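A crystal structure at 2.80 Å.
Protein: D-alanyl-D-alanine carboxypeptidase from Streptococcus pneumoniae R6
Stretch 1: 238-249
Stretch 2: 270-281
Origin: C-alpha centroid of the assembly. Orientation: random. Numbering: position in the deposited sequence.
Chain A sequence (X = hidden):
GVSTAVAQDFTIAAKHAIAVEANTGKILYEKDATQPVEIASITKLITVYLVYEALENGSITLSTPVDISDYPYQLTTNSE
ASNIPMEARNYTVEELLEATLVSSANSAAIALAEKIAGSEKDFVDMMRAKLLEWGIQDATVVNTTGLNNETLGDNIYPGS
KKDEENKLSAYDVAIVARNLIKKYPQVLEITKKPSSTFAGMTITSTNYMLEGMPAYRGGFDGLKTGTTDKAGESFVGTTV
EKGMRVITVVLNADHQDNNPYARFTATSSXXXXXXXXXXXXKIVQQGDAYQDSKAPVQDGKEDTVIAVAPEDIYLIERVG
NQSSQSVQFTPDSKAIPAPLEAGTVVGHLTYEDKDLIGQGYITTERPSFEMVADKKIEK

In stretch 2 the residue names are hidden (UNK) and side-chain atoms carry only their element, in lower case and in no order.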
# COMPACT_ATOMS: atom_id res chain seq x y z
N THR A 238 3.46 -5.49 -4.43
CA THR A 238 4.52 -4.99 -3.55
C THR A 238 5.58 -6.09 -3.50
O THR A 238 5.26 -7.28 -3.59
CB THR A 238 4.01 -4.67 -2.13
OG1 THR A 238 5.08 -4.11 -1.35
CG2 THR A 238 3.51 -5.93 -1.44
N THR A 239 6.84 -5.70 -3.35
CA THR A 239 7.90 -6.68 -3.32
C THR A 239 9.16 -6.12 -2.68
O THR A 239 9.32 -4.91 -2.58
CB THR A 239 8.27 -7.12 -4.75
OG1 THR A 239 9.16 -8.24 -4.70
CG2 THR A 239 8.96 -5.99 -5.49
N VAL A 240 10.03 -7.01 -2.25
CA VAL A 240 11.30 -6.60 -1.67
C VAL A 240 12.36 -7.15 -2.59
O VAL A 240 12.66 -8.34 -2.56
CB VAL A 240 11.53 -7.19 -0.26
CG1 VAL A 240 12.89 -6.74 0.26
CG2 VAL A 240 10.44 -6.75 0.69
N GLU A 241 12.92 -6.28 -3.43
CA GLU A 241 13.94 -6.68 -4.37
C GLU A 241 15.22 -5.90 -4.08
O GLU A 241 15.20 -4.68 -3.98
CB GLU A 241 13.48 -6.41 -5.80
CG GLU A 241 13.78 -7.53 -6.76
CD GLU A 241 13.08 -7.35 -8.09
OE1 GLU A 241 13.44 -6.40 -8.82
OE2 GLU A 241 12.17 -8.14 -8.41
N LYS A 242 16.32 -6.63 -3.93
CA LYS A 242 17.62 -6.06 -3.63
C LYS A 242 17.58 -5.19 -2.38
O LYS A 242 18.14 -4.10 -2.35
CB LYS A 242 18.13 -5.25 -4.81
CG LYS A 242 18.35 -6.11 -6.03
CD LYS A 242 18.77 -5.27 -7.22
CE LYS A 242 18.77 -6.12 -8.49
NZ LYS A 242 19.20 -5.32 -9.68
N GLY A 243 16.90 -5.70 -1.36
CA GLY A 243 16.78 -5.00 -0.09
C GLY A 243 15.82 -3.83 -0.03
O GLY A 243 15.67 -3.22 1.03
N MSE A 244 15.16 -3.53 -1.15
CA MSE A 244 14.24 -2.40 -1.22
C MSE A 244 12.78 -2.80 -1.50
O MSE A 244 12.50 -3.61 -2.38
CB MSE A 244 14.73 -1.43 -2.29
CG MSE A 244 13.82 -0.24 -2.58
SE MSE A 244 14.63 0.95 -3.91
CE MSE A 244 13.99 0.15 -5.53
N ARG A 245 11.86 -2.21 -0.73
CA ARG A 245 10.44 -2.49 -0.90
C ARG A 245 9.84 -1.54 -1.93
O ARG A 245 9.93 -0.31 -1.82
CB ARG A 245 9.69 -2.34 0.41
CG ARG A 245 8.22 -2.64 0.29
CD ARG A 245 7.76 -3.54 1.42
NE ARG A 245 7.00 -4.66 0.88
CZ ARG A 245 6.96 -5.87 1.43
NH1 ARG A 245 7.65 -6.12 2.54
NH2 ARG A 245 6.27 -6.84 0.84
N VAL A 246 9.20 -2.12 -2.94
CA VAL A 246 8.61 -1.35 -4.00
C VAL A 246 7.13 -1.62 -4.10
O VAL A 246 6.69 -2.76 -4.02
CB VAL A 246 9.25 -1.71 -5.36
CG1 VAL A 246 8.53 -0.97 -6.49
CG2 VAL A 246 10.73 -1.38 -5.36
N ILE A 247 6.35 -0.55 -4.26
CA ILE A 247 4.92 -0.68 -4.44
C ILE A 247 4.69 -0.38 -5.91
O ILE A 247 5.15 0.63 -6.43
CB ILE A 247 4.12 0.30 -3.59
CG1 ILE A 247 4.34 -0.00 -2.11
CG2 ILE A 247 2.64 0.18 -3.95
CD1 ILE A 247 3.41 0.77 -1.19
N THR A 248 3.99 -1.29 -6.56
CA THR A 248 3.71 -1.22 -7.99
C THR A 248 2.22 -1.10 -8.30
O THR A 248 1.40 -1.83 -7.74
CB THR A 248 4.30 -2.47 -8.68
OG1 THR A 248 5.66 -2.21 -9.04
CG2 THR A 248 3.50 -2.87 -9.92
N VAL A 249 1.89 -0.18 -9.20
CA VAL A 249 0.53 -0.08 -9.64
C VAL A 249 0.48 -0.07 -11.16
O VAL A 249 0.94 0.82 -11.82
CB VAL A 249 -0.00 1.22 -9.07
CG1 VAL A 249 -1.47 1.35 -9.39
CG2 VAL A 249 0.19 1.24 -7.55
N UNK A 270 8.42 -3.92 -15.15
CA UNK A 270 8.63 -2.67 -14.44
C UNK A 270 9.71 -2.81 -13.37
O UNK A 270 10.47 -1.88 -13.13
c UNK A 270 8.08 0.16 -13.41
c UNK A 270 7.31 -2.21 -13.80
c UNK A 270 5.85 -0.60 -12.60
c UNK A 270 7.29 -1.01 -12.84
N UNK A 271 9.79 -3.99 -12.75
CA UNK A 271 10.78 -4.21 -11.70
C UNK A 271 12.20 -4.41 -12.22
O UNK A 271 13.16 -4.07 -11.52
c UNK A 271 10.36 -5.37 -10.82
c UNK A 271 11.02 -2.98 -8.95
c UNK A 271 9.12 -5.06 -9.98
se UNK A 271 9.40 -3.86 -8.47
N UNK A 272 12.33 -4.96 -13.42
CA UNK A 272 13.65 -5.16 -14.00
C UNK A 272 14.24 -3.77 -14.22
O UNK A 272 15.43 -3.55 -14.04
c UNK A 272 13.40 -7.39 -15.20
o UNK A 272 14.23 -8.02 -14.51
c UNK A 272 13.57 -5.89 -15.35
o UNK A 272 12.45 -7.95 -15.78
N UNK A 273 13.39 -2.83 -14.61
CA UNK A 273 13.82 -1.46 -14.84
C UNK A 273 14.29 -0.83 -13.54
O UNK A 273 15.41 -0.33 -13.44
c UNK A 273 12.18 1.71 -14.57
c UNK A 273 14.10 2.80 -16.23
c UNK A 273 12.91 0.86 -15.40
c UNK A 273 13.36 3.62 -15.40
c UNK A 273 12.66 -0.63 -15.40
c UNK A 273 12.40 3.09 -14.57
o UNK A 273 13.60 4.98 -15.38
c UNK A 273 13.88 1.43 -16.23
N UNK A 274 13.41 -0.87 -12.55
CA UNK A 274 13.69 -0.28 -11.25
C UNK A 274 14.95 -0.78 -10.56
O UNK A 274 15.70 0.00 -9.97
c UNK A 274 11.30 0.29 -10.86
c UNK A 274 12.50 -0.48 -10.31
c UNK A 274 12.85 -0.02 -8.91
c UNK A 274 10.00 -0.05 -10.20
N UNK A 275 15.18 -2.09 -10.63
CA UNK A 275 16.35 -2.69 -10.00
C UNK A 275 17.65 -2.43 -10.73
O UNK A 275 18.73 -2.45 -10.13
o UNK A 275 15.08 -4.41 -8.91
c UNK A 275 16.13 -4.19 -9.83
N UNK A 276 17.58 -2.19 -12.03
CA UNK A 276 18.80 -1.92 -12.77
C UNK A 276 19.06 -0.41 -12.79
O UNK A 276 20.17 0.02 -13.09
c UNK A 276 18.68 -2.45 -14.20
o UNK A 276 17.77 -1.68 -14.96
N UNK A 277 18.04 0.38 -12.46
CA UNK A 277 18.14 1.85 -12.46
C UNK A 277 18.40 2.52 -11.11
O UNK A 277 19.00 3.59 -11.05
c UNK A 277 17.01 3.99 -13.15
o UNK A 277 16.52 1.89 -14.28
c UNK A 277 16.85 2.48 -13.01
N UNK A 278 17.90 1.91 -10.04
CA UNK A 278 18.05 2.46 -8.70
C UNK A 278 18.61 1.43 -7.75
O UNK A 278 18.43 0.23 -7.93
c UNK A 278 14.78 5.96 -10.46
c UNK A 278 14.34 4.65 -10.54
c UNK A 278 15.86 6.28 -9.63
c UNK A 278 16.05 3.97 -8.97
c UNK A 278 16.48 5.29 -8.90
c UNK A 278 14.98 3.66 -9.80
c UNK A 278 16.70 2.91 -8.16
N UNK A 279 19.27 1.91 -6.70
CA UNK A 279 19.86 1.04 -5.71
C UNK A 279 19.87 1.73 -4.35
O UNK A 279 19.65 2.93 -4.27
o UNK A 279 21.94 -0.01 -5.03
c UNK A 279 22.10 1.95 -6.40
c UNK A 279 21.31 0.69 -6.11
N UNK A 280 20.11 0.97 -3.29
CA UNK A 280 20.16 1.53 -1.95
C UNK A 280 21.61 1.60 -1.50
O UNK A 280 22.21 0.57 -1.20
c UNK A 280 17.86 0.56 -1.01
c UNK A 280 19.39 0.67 -0.95
c UNK A 280 17.22 1.95 -0.86
c UNK A 280 17.39 -0.37 0.09
N UNK A 281 22.19 2.80 -1.47
CA UNK A 281 23.56 2.96 -1.02
C UNK A 281 23.52 3.32 0.45
O UNK A 281 22.78 4.23 0.84
n UNK A 281 30.12 5.86 -2.38
c UNK A 281 26.50 5.16 -2.40
n UNK A 281 28.41 6.94 -3.49
c UNK A 281 28.82 5.97 -2.67
n UNK A 281 27.94 5.12 -2.15
c UNK A 281 24.27 4.06 -1.82
c UNK A 281 25.77 4.11 -1.56

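Position 270 carries four side-chain carbons that fork at the second, and one tip lies near Thr248; this is Leu270, whose CD2 sits 3.9 Å from Thr248 OG1. Position 271 has an unbranched chain of two carbons, a selenium and a terminal carbon, the selenium lying against Val246 and Thr239; this is selenomethionine, Met271. Its SE packs 3.6 Å from Val246 CG1 and 3.7 Å from Thr239 CG2, so it bridges the two strands of the hairpin.

At position 272 two carbons end in two oxygens and make no contact with stretch 1; with no nitrogen, this is Asp272. Position 273 bears one carbon and a six-carbon ring with an oxygen, well out of reach of the hairpin; it is Tyr273.

Position 274 has four carbons forked at the first, one arm two carbons long, that reach Met244 and Val246: isoleucine. Ile274 places CG2 3.6 Å from Met244 CE and CD1 4.1 Å from Val246 CG1. At position 275 a single carbon carries one oxygen, and that oxygen approaches the carboxylate of Glu241: a serine. Ser275 OG donates a hydrogen bond of 2.6 Å to Glu241 OE1, while its backbone O accepts a weak one of 2.9 Å from Lys242 NZ.

Position 276 again shows one carbon and one oxygen, but its CB points away from the hairpin; this is Ser276. In position 277 one carbon carries both an oxygen and a carbon, out of reach of stretch 1, hence Thr277, whose OG1 donates a 2.6 Å hydrogen bond to Tyr273 O.

Position 278 has one carbon followed by a six-carbon ring without oxygen, its end leading away from the hairpin. Phe278 is the first residue to leave helical phi/psi. Position 279 repeats the carbon bearing an oxygen and a carbon, set sideways to stretch 1: Thr279. Position 280 holds four carbons forked at the second, directed at the turn; Leu280 brings CD1 to 3.7 Å from Met244 CB and 3.5 Å from Gly243 O. Position 281 extends three carbons, a nitrogen, and a carbon with two further nitrogens, as Arg281.

The contact works by laying one face of the helix, with Leu280 beyond it, against a hairpin closed by a type I' turn from Glu241 to Met244. Met244, Val246, Met271 and Ile274 form an apolar layer, extended toward the turn by Leu280. Beside it, Ser275 offers its hydroxyl to Glu241 and its carbonyl to Lys242, adding polar links near the helix end. Together the stretches bury 607 Å².

Stretch 2 270-281: LMDYISSTFTLR
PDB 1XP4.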